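Local atomic coordinates of histidine triad protein (Bacillus subtilis, PDB entry 1Y23), a protein that belongs to the histidine triad (HIT) family, whose members bind nucleotides, and probably acts as a nucleotide hydrolase or transferase. Residues 23-28 with 63-67; 35-39 with 112-116. One frame throughout, in Å; residues are numbered along the deposited sequence.

Contact 1: residues 23-28 with 63-67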
ATOM      1  N   TYR B  23      -9.305 -12.935  -8.215  1.00 33.79           N
ATOM      2  CA  TYR B  23      -9.582 -13.446  -6.892  1.00 32.77           C
ATOM      3  C   TYR B  23     -10.909 -12.925  -6.399  1.00 32.46           C
ATOM      4  O   TYR B  23     -11.303 -11.804  -6.719  1.00 33.20           O
ATOM      5  CB  TYR B  23      -8.490 -13.023  -5.917  1.00 33.18           C
ATOM      6  CG  TYR B  23      -8.753 -13.477  -4.502  1.00 32.86           C
ATOM      7  CD1 TYR B  23      -8.345 -14.735  -4.055  1.00 33.31           C
ATOM      8  CD2 TYR B  23      -9.425 -12.648  -3.607  1.00 32.27           C
ATOM      9  CE1 TYR B  23      -8.601 -15.148  -2.740  1.00 33.21           C
ATOM     10  CE2 TYR B  23      -9.683 -13.050  -2.305  1.00 31.66           C
ATOM     11  CZ  TYR B  23      -9.268 -14.293  -1.876  1.00 31.89           C
ATOM     12  OH  TYR B  23      -9.503 -14.656  -0.573  1.00 33.49           O
ATOM     13  N   GLU B  24     -11.601 -13.752  -5.622  1.00 32.41           N
ATOM     14  CA  GLU B  24     -12.879 -13.370  -5.053  1.00 32.35           C
ATOM     15  C   GLU B  24     -13.329 -14.274  -3.912  1.00 34.19           C
ATOM     16  O   GLU B  24     -13.203 -15.501  -3.985  1.00 34.01           O
ATOM     17  CB  GLU B  24     -13.977 -13.337  -6.128  1.00 33.73           C
ATOM     18  CG  GLU B  24     -15.353 -12.932  -5.572  1.00 34.03           C
ATOM     19  CD  GLU B  24     -16.451 -12.810  -6.622  1.00 33.54           C
ATOM     20  OE1 GLU B  24     -17.598 -12.479  -6.241  1.00 31.75           O
ATOM     21  OE2 GLU B  24     -16.178 -13.041  -7.821  1.00 37.31           O
ATOM     22  N   ASP B  25     -13.829 -13.646  -2.846  1.00 34.58           N
ATOM     23  CA  ASP B  25     -14.376 -14.352  -1.687  1.00 33.04           C
ATOM     24  C   ASP B  25     -15.564 -13.552  -1.177  1.00 32.10           C
ATOM     25  O   ASP B  25     -16.112 -12.717  -1.896  1.00 32.78           O
ATOM     26  CB  ASP B  25     -13.334 -14.566  -0.568  1.00 31.77           C
ATOM     27  CG  ASP B  25     -12.798 -13.268   0.027  1.00 31.63           C
ATOM     28  OD1 ASP B  25     -13.588 -12.338   0.285  1.00 32.02           O
ATOM     29  OD2 ASP B  25     -11.575 -13.191   0.255  1.00 32.58           O
ATOM     30  N   GLU B  26     -15.958 -13.802   0.062  1.00 31.79           N
ATOM     31  CA  GLU B  26     -17.107 -13.128   0.645  1.00 31.22           C
ATOM     32  C   GLU B  26     -16.989 -11.606   0.821  1.00 29.73           C
ATOM     33  O   GLU B  26     -17.977 -10.883   0.676  1.00 29.16           O
ATOM     34  CB  GLU B  26     -17.434 -13.783   1.988  1.00 32.63           C
ATOM     35  CG  GLU B  26     -18.705 -13.286   2.642  1.00 34.75           C
ATOM     36  CD  GLU B  26     -19.064 -14.086   3.884  1.00 36.95           C
ATOM     37  OE1 GLU B  26     -20.064 -13.723   4.548  1.00 37.11           O
ATOM     38  OE2 GLU B  26     -18.350 -15.072   4.188  1.00 34.83           O
ATOM     39  N   HIS B  27     -15.790 -11.114   1.109  1.00 28.46           N
ATOM     40  CA  HIS B  27     -15.608  -9.682   1.340  1.00 28.22           C
ATOM     41  C   HIS B  27     -14.652  -8.980   0.390  1.00 27.73           C
ATOM     42  O   HIS B  27     -14.598  -7.753   0.352  1.00 28.15           O
ATOM     43  CB  HIS B  27     -15.111  -9.474   2.767  1.00 28.13           C
ATOM     44  CG  HIS B  27     -15.899 -10.226   3.791  1.00 27.65           C
ATOM     45  ND1 HIS B  27     -17.200  -9.901   4.111  1.00 24.81           N
ATOM     46  CD2 HIS B  27     -15.572 -11.285   4.565  1.00 26.38           C
ATOM     47  CE1 HIS B  27     -17.638 -10.728   5.041  1.00 26.87           C
ATOM     48  NE2 HIS B  27     -16.671 -11.578   5.335  1.00 25.91           N
ATOM     49  N   VAL B  28     -13.901  -9.755  -0.378  1.00 26.96           N
ATOM     50  CA  VAL B  28     -12.934  -9.175  -1.287  1.00 27.06           C
ATOM     51  C   VAL B  28     -13.153  -9.544  -2.751  1.00 28.13           C
ATOM     52  O   VAL B  28     -13.696 -10.600  -3.068  1.00 29.06           O
ATOM     53  CB  VAL B  28     -11.502  -9.599  -0.883  1.00 27.15           C
ATOM     54  CG1 VAL B  28     -10.477  -8.873  -1.739  1.00 28.25           C
ATOM     55  CG2 VAL B  28     -11.261  -9.289   0.599  1.00 27.09           C
ATOM     56  N   GLN B  63     -10.980  -8.808   7.032  1.00 21.37           N
ATOM     57  CA  GLN B  63     -11.594  -9.500   5.900  1.00 23.60           C
ATOM     58  C   GLN B  63     -11.009  -9.036   4.562  1.00 25.19           C
ATOM     59  O   GLN B  63     -11.448  -9.491   3.507  1.00 27.06           O
ATOM     60  CB  GLN B  63     -13.107  -9.247   5.867  1.00 22.45           C
ATOM     61  CG  GLN B  63     -13.802  -9.310   7.225  1.00 22.19           C
ATOM     62  CD  GLN B  63     -15.209  -8.740   7.174  1.00 23.93           C
ATOM     63  OE1 GLN B  63     -15.446  -7.717   6.531  1.00 25.64           O
ATOM     64  NE2 GLN B  63     -16.140  -9.384   7.859  1.00 20.31           N
ATOM     65  N   TYR B  64     -10.025  -8.138   4.603  1.00 23.77           N
ATOM     66  CA  TYR B  64      -9.438  -7.611   3.380  1.00 22.48           C
ATOM     67  C   TYR B  64      -7.968  -7.873   3.092  1.00 23.20           C
ATOM     68  O   TYR B  64      -7.634  -8.503   2.089  1.00 23.76           O
ATOM     69  CB  TYR B  64      -9.654  -6.098   3.301  1.00 20.99           C
ATOM     70  CG  TYR B  64      -8.968  -5.469   2.112  1.00 19.29           C
ATOM     71  CD1 TYR B  64      -9.538  -5.520   0.845  1.00 19.66           C
ATOM     72  CD2 TYR B  64      -7.710  -4.872   2.248  1.00 21.19           C
ATOM     73  CE1 TYR B  64      -8.871  -4.995  -0.268  1.00 21.72           C
ATOM     74  CE2 TYR B  64      -7.030  -4.346   1.144  1.00 20.25           C
ATOM     75  CZ  TYR B  64      -7.621  -4.411  -0.113  1.00 21.61           C
ATOM     76  OH  TYR B  64      -6.959  -3.893  -1.209  1.00 25.52           O
ATOM     77  N   PHE B  65      -7.092  -7.380   3.961  1.00 23.72           N
ATOM     78  CA  PHE B  65      -5.653  -7.488   3.744  1.00 25.00           C
ATOM     79  C   PHE B  65      -5.036  -8.851   3.470  1.00 26.27           C
ATOM     80  O   PHE B  65      -4.062  -8.934   2.725  1.00 25.19           O
ATOM     81  CB  PHE B  65      -4.886  -6.839   4.901  1.00 26.08           C
ATOM     82  CG  PHE B  65      -3.401  -6.713   4.637  1.00 29.56           C
ATOM     83  CD1 PHE B  65      -2.929  -5.888   3.615  1.00 29.64           C
ATOM     84  CD2 PHE B  65      -2.479  -7.443   5.380  1.00 28.78           C
ATOM     85  CE1 PHE B  65      -1.562  -5.799   3.339  1.00 30.90           C
ATOM     86  CE2 PHE B  65      -1.109  -7.359   5.110  1.00 30.57           C
ATOM     87  CZ  PHE B  65      -0.652  -6.535   4.087  1.00 29.80           C
ATOM     88  N   HIS B  66      -5.572  -9.912   4.068  1.00 26.65           N
ATOM     89  CA  HIS B  66      -4.993 -11.232   3.855  1.00 26.89           C
ATOM     90  C   HIS B  66      -4.925 -11.595   2.364  1.00 26.59           C
ATOM     91  O   HIS B  66      -4.003 -12.290   1.922  1.00 28.26           O
ATOM     92  CB  HIS B  66      -5.773 -12.312   4.620  1.00 28.25           C
ATOM     93  CG  HIS B  66      -7.074 -12.682   3.986  1.00 28.14           C
ATOM     94  ND1 HIS B  66      -8.255 -12.034   4.274  1.00 29.43           N
ATOM     95  CD2 HIS B  66      -7.367 -13.587   3.020  1.00 28.40           C
ATOM     96  CE1 HIS B  66      -9.219 -12.518   3.511  1.00 29.43           C
ATOM     97  NE2 HIS B  66      -8.706 -13.461   2.739  1.00 28.41           N
ATOM     98  N   ALA B  67      -5.889 -11.121   1.586  1.00 25.55           N
ATOM     99  CA  ALA B  67      -5.905 -11.413   0.154  1.00 26.43           C
ATOM    100  C   ALA B  67      -4.739 -10.762  -0.612  1.00 27.26           C
ATOM    101  O   ALA B  67      -4.283 -11.297  -1.630  1.00 27.68           O
ATOM    102  CB  ALA B  67      -7.238 -10.981  -0.459  1.00 25.06           C
TER

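Contact 2: residues 35-39 with 112-116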
ATOM      1  N   SER B  35      -6.102  -0.361 -17.295  1.00 38.61           N
ATOM      2  CA  SER B  35      -5.030   0.577 -17.633  1.00 37.52           C
ATOM      3  C   SER B  35      -3.722  -0.190 -17.822  1.00 36.83           C
ATOM      4  O   SER B  35      -2.832   0.244 -18.559  1.00 37.43           O
ATOM      5  CB  SER B  35      -4.846   1.615 -16.518  1.00 36.94           C
ATOM      6  OG  SER B  35      -6.047   2.327 -16.268  1.00 37.68           O
ATOM      7  N   GLN B  36      -3.623  -1.335 -17.150  1.00 35.71           N
ATOM      8  CA  GLN B  36      -2.439  -2.190 -17.202  1.00 33.86           C
ATOM      9  C   GLN B  36      -1.121  -1.416 -17.246  1.00 35.45           C
ATOM     10  O   GLN B  36      -0.401  -1.470 -18.245  1.00 36.44           O
ATOM     11  CB  GLN B  36      -2.496  -3.134 -18.411  1.00 31.39           C
ATOM     12  CG  GLN B  36      -3.518  -4.260 -18.316  1.00 28.54           C
ATOM     13  CD  GLN B  36      -3.244  -5.227 -17.164  1.00 28.17           C
ATOM     14  OE1 GLN B  36      -2.211  -5.910 -17.123  1.00 27.57           O
ATOM     15  NE2 GLN B  36      -4.174  -5.288 -16.222  1.00 25.99           N
ATOM     16  N   VAL B  37      -0.811  -0.692 -16.174  1.00 34.99           N
ATOM     17  CA  VAL B  37       0.437   0.059 -16.097  1.00 34.76           C
ATOM     18  C   VAL B  37       1.560  -0.899 -16.466  1.00 34.76           C
ATOM     19  O   VAL B  37       2.555  -0.516 -17.081  1.00 35.87           O
ATOM     20  CB  VAL B  37       0.675   0.596 -14.671  1.00 35.39           C
ATOM     21  CG1 VAL B  37       2.163   0.636 -14.360  1.00 36.06           C
ATOM     22  CG2 VAL B  37       0.083   1.983 -14.541  1.00 34.62           C
ATOM     23  N   THR B  38       1.392  -2.149 -16.056  1.00 34.05           N
ATOM     24  CA  THR B  38       2.341  -3.209 -16.356  1.00 33.64           C
ATOM     25  C   THR B  38       1.490  -4.460 -16.515  1.00 34.39           C
ATOM     26  O   THR B  38       0.348  -4.499 -16.057  1.00 35.39           O
ATOM     27  CB  THR B  38       3.385  -3.423 -15.218  1.00 33.42           C
ATOM     28  OG1 THR B  38       2.725  -3.823 -14.008  1.00 31.42           O
ATOM     29  CG2 THR B  38       4.173  -2.138 -14.965  1.00 32.56           C
ATOM     30  N   LYS B  39       2.028  -5.468 -17.187  1.00 35.08           N
ATOM     31  CA  LYS B  39       1.299  -6.709 -17.396  1.00 35.25           C
ATOM     32  C   LYS B  39       1.034  -7.364 -16.041  1.00 35.79           C
ATOM     33  O   LYS B  39       1.967  -7.754 -15.335  1.00 34.54           O
ATOM     34  CB  LYS B  39       2.118  -7.643 -18.288  1.00 37.03           C
ATOM     35  CG  LYS B  39       1.328  -8.795 -18.881  1.00 39.72           C
ATOM     36  CD  LYS B  39       2.200  -9.630 -19.805  1.00 40.16           C
ATOM     37  CE  LYS B  39       1.385 -10.672 -20.544  1.00 41.36           C
ATOM     38  NZ  LYS B  39       2.259 -11.518 -21.405  1.00 43.52           N
ATOM     39  N   GLY B 112      10.269   0.029 -19.280  1.00 43.96           N
ATOM     40  CA  GLY B 112       8.928   0.005 -19.831  1.00 42.37           C
ATOM     41  C   GLY B 112       7.817   0.100 -18.797  1.00 42.20           C
ATOM     42  O   GLY B 112       6.668   0.371 -19.148  1.00 42.76           O
ATOM     43  N   ASP B 113       8.143  -0.114 -17.524  1.00 40.15           N
ATOM     44  CA  ASP B 113       7.122  -0.051 -16.485  1.00 38.80           C
ATOM     45  C   ASP B 113       6.349   1.252 -16.526  1.00 38.47           C
ATOM     46  O   ASP B 113       6.933   2.336 -16.537  1.00 39.90           O
ATOM     47  CB  ASP B 113       7.725  -0.221 -15.088  1.00 37.17           C
ATOM     48  CG  ASP B 113       8.200  -1.632 -14.828  1.00 36.66           C
ATOM     49  OD1 ASP B 113       7.552  -2.583 -15.329  1.00 37.46           O
ATOM     50  OD2 ASP B 113       9.211  -1.788 -14.109  1.00 37.42           O
ATOM     51  N   GLY B 114       5.023   1.139 -16.544  1.00 37.63           N
ATOM     52  CA  GLY B 114       4.174   2.317 -16.574  1.00 37.26           C
ATOM     53  C   GLY B 114       4.070   2.981 -15.210  1.00 37.60           C
ATOM     54  O   GLY B 114       3.350   3.967 -15.041  1.00 38.16           O
ATOM     55  N   PHE B 115       4.776   2.426 -14.226  1.00 35.49           N
ATOM     56  CA  PHE B 115       4.766   2.988 -12.878  1.00 34.09           C
ATOM     57  C   PHE B 115       6.168   3.258 -12.355  1.00 32.24           C
ATOM     58  O   PHE B 115       7.099   2.479 -12.572  1.00 32.67           O
ATOM     59  CB  PHE B 115       4.040   2.074 -11.879  1.00 34.06           C
ATOM     60  CG  PHE B 115       4.140   2.552 -10.451  1.00 32.04           C
ATOM     61  CD1 PHE B 115       3.395   3.653 -10.015  1.00 30.11           C
ATOM     62  CD2 PHE B 115       5.039   1.959  -9.569  1.00 28.54           C
ATOM     63  CE1 PHE B 115       3.543   4.158  -8.726  1.00 28.21           C
ATOM     64  CE2 PHE B 115       5.196   2.454  -8.278  1.00 29.72           C
ATOM     65  CZ  PHE B 115       4.448   3.561  -7.851  1.00 30.13           C
ATOM     66  N   GLY B 116       6.293   4.378 -11.658  1.00 30.61           N
ATOM     67  CA  GLY B 116       7.560   4.784 -11.084  1.00 30.39           C
ATOM     68  C   GLY B 116       7.283   5.800  -9.998  1.00 29.16           C
ATOM     69  O   GLY B 116       6.410   6.657 -10.146  1.00 29.26           O
TER

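Contact 1: residues 23-28 with 63-67
This is a packing contact in which side chains of the hairpin turn between strands 21-24 and 28-32 meet both side chains and main chain of the link between helices 58-62 and 67-79. At its centre Val28 drives one methyl into the link: CG2 lies 2.9 Å from Gln63 O, a tight approach, and 4.2 Å from Tyr64 CD1, while Val28 CG1 reaches Ala67 CB at 4.1 Å. Ala67, the first residue of its helix, also receives the Tyr23 ring, with CE2 3.7 Å from CB. The small alanine thus sits against both arms of the hairpin.

The turn is held in shape by Asp25. Its OD1 accepts from His27 N and from Val28 N, each at 2.7 Å, the first of these bonds making an Asx turn, and its OD2 takes the hydroxyl OH of Tyr23 at 2.7 Å. Asp25 N to Val28 O, 3.1 Å, closes the backbone. Strand 21-24 is the outermost strand, within this chain, of the antiparallel sheet of the HIT fold, and the link packs across the neighbouring strands 28-32 and 42-46, near the dimer interface: Phe65, turned away from the hairpin, stacks on Phe65 of the second subunit.

At the turn, Gln63 lies over the His27 ring, its CG 4.1 Å from the imidazole centroid in a CH-pi contact. Closer to Tyr23, the edge of the His66 ring brings NE2 to 3.6 Å from Tyr23 OH and 3.8 Å from Asp25 OD2, too far for hydrogen bonding. The hydroxyl of Tyr64 is hydrogen-bonded to Val44 O on strand 42-46.

Contact 2: residues 35-39 with 112-116
Gly112 begins the second segment with phi near 111°, a backbone shape that calls for glycine, and leads the chain up to the loop 35-39. Asp113 follows, and its OD1 lies 3.4 Å from Thr38 CG2. The carboxylate's polar partners lie at the end of strand 103-108 and just after it: OD1 accepts from Tyr109 N, and OD2 accepts from Gly110 N and forms a salt bridge with Arg108. Thr38 likewise sends its OG1 to Pro107 O, so both residues are tied to the end of strand 103-108 and its exit.

Gly114 is where the backbones meet, its CA 4.4 Å from that of Val37. Gly114 N gives a weak hydrogen bond to Val37 O (3.0 Å, 133°), and a side chain here would clash with that same oxygen. At Phe115 the strand starts: Val37 CG1 presses on its CB at 3.4 Å and on its N at 3.2 Å, while the ring continues away to Ile106 on strand 103-108 and Leu87 on strand 83-90. Phe115 and Gly116 then pair antiparallel with a strand of the second subunit, whose Trp119 packs on Val37. Here the ladder runs across the subunit interface, making a continuous intersubunit sheet in the HIT-protein homodimer.

The two contacts lie at separate places in the subunit, their centres 24 Å apart and their nearest atoms about 12 Å apart, yet their segments alternate along the chain and both reach the second subunit. Strand 28-32 connects them, starting in contact 1 and leading toward the loop of contact 2. Contact 1 is the more open, partly buried and built mostly by side chains, though Val28 also packs on backbone atoms of the link, mixing aliphatic, aromatic and imidazole groups over 332 Å². Contact 2 is smaller, at 184 Å², but buried, and adds a weak backbone hydrogen bond at Gly114 to its side-chain packing. Aromatic stacking meets the neighbouring subunit beside contact 1, strand pairing beside contact 2.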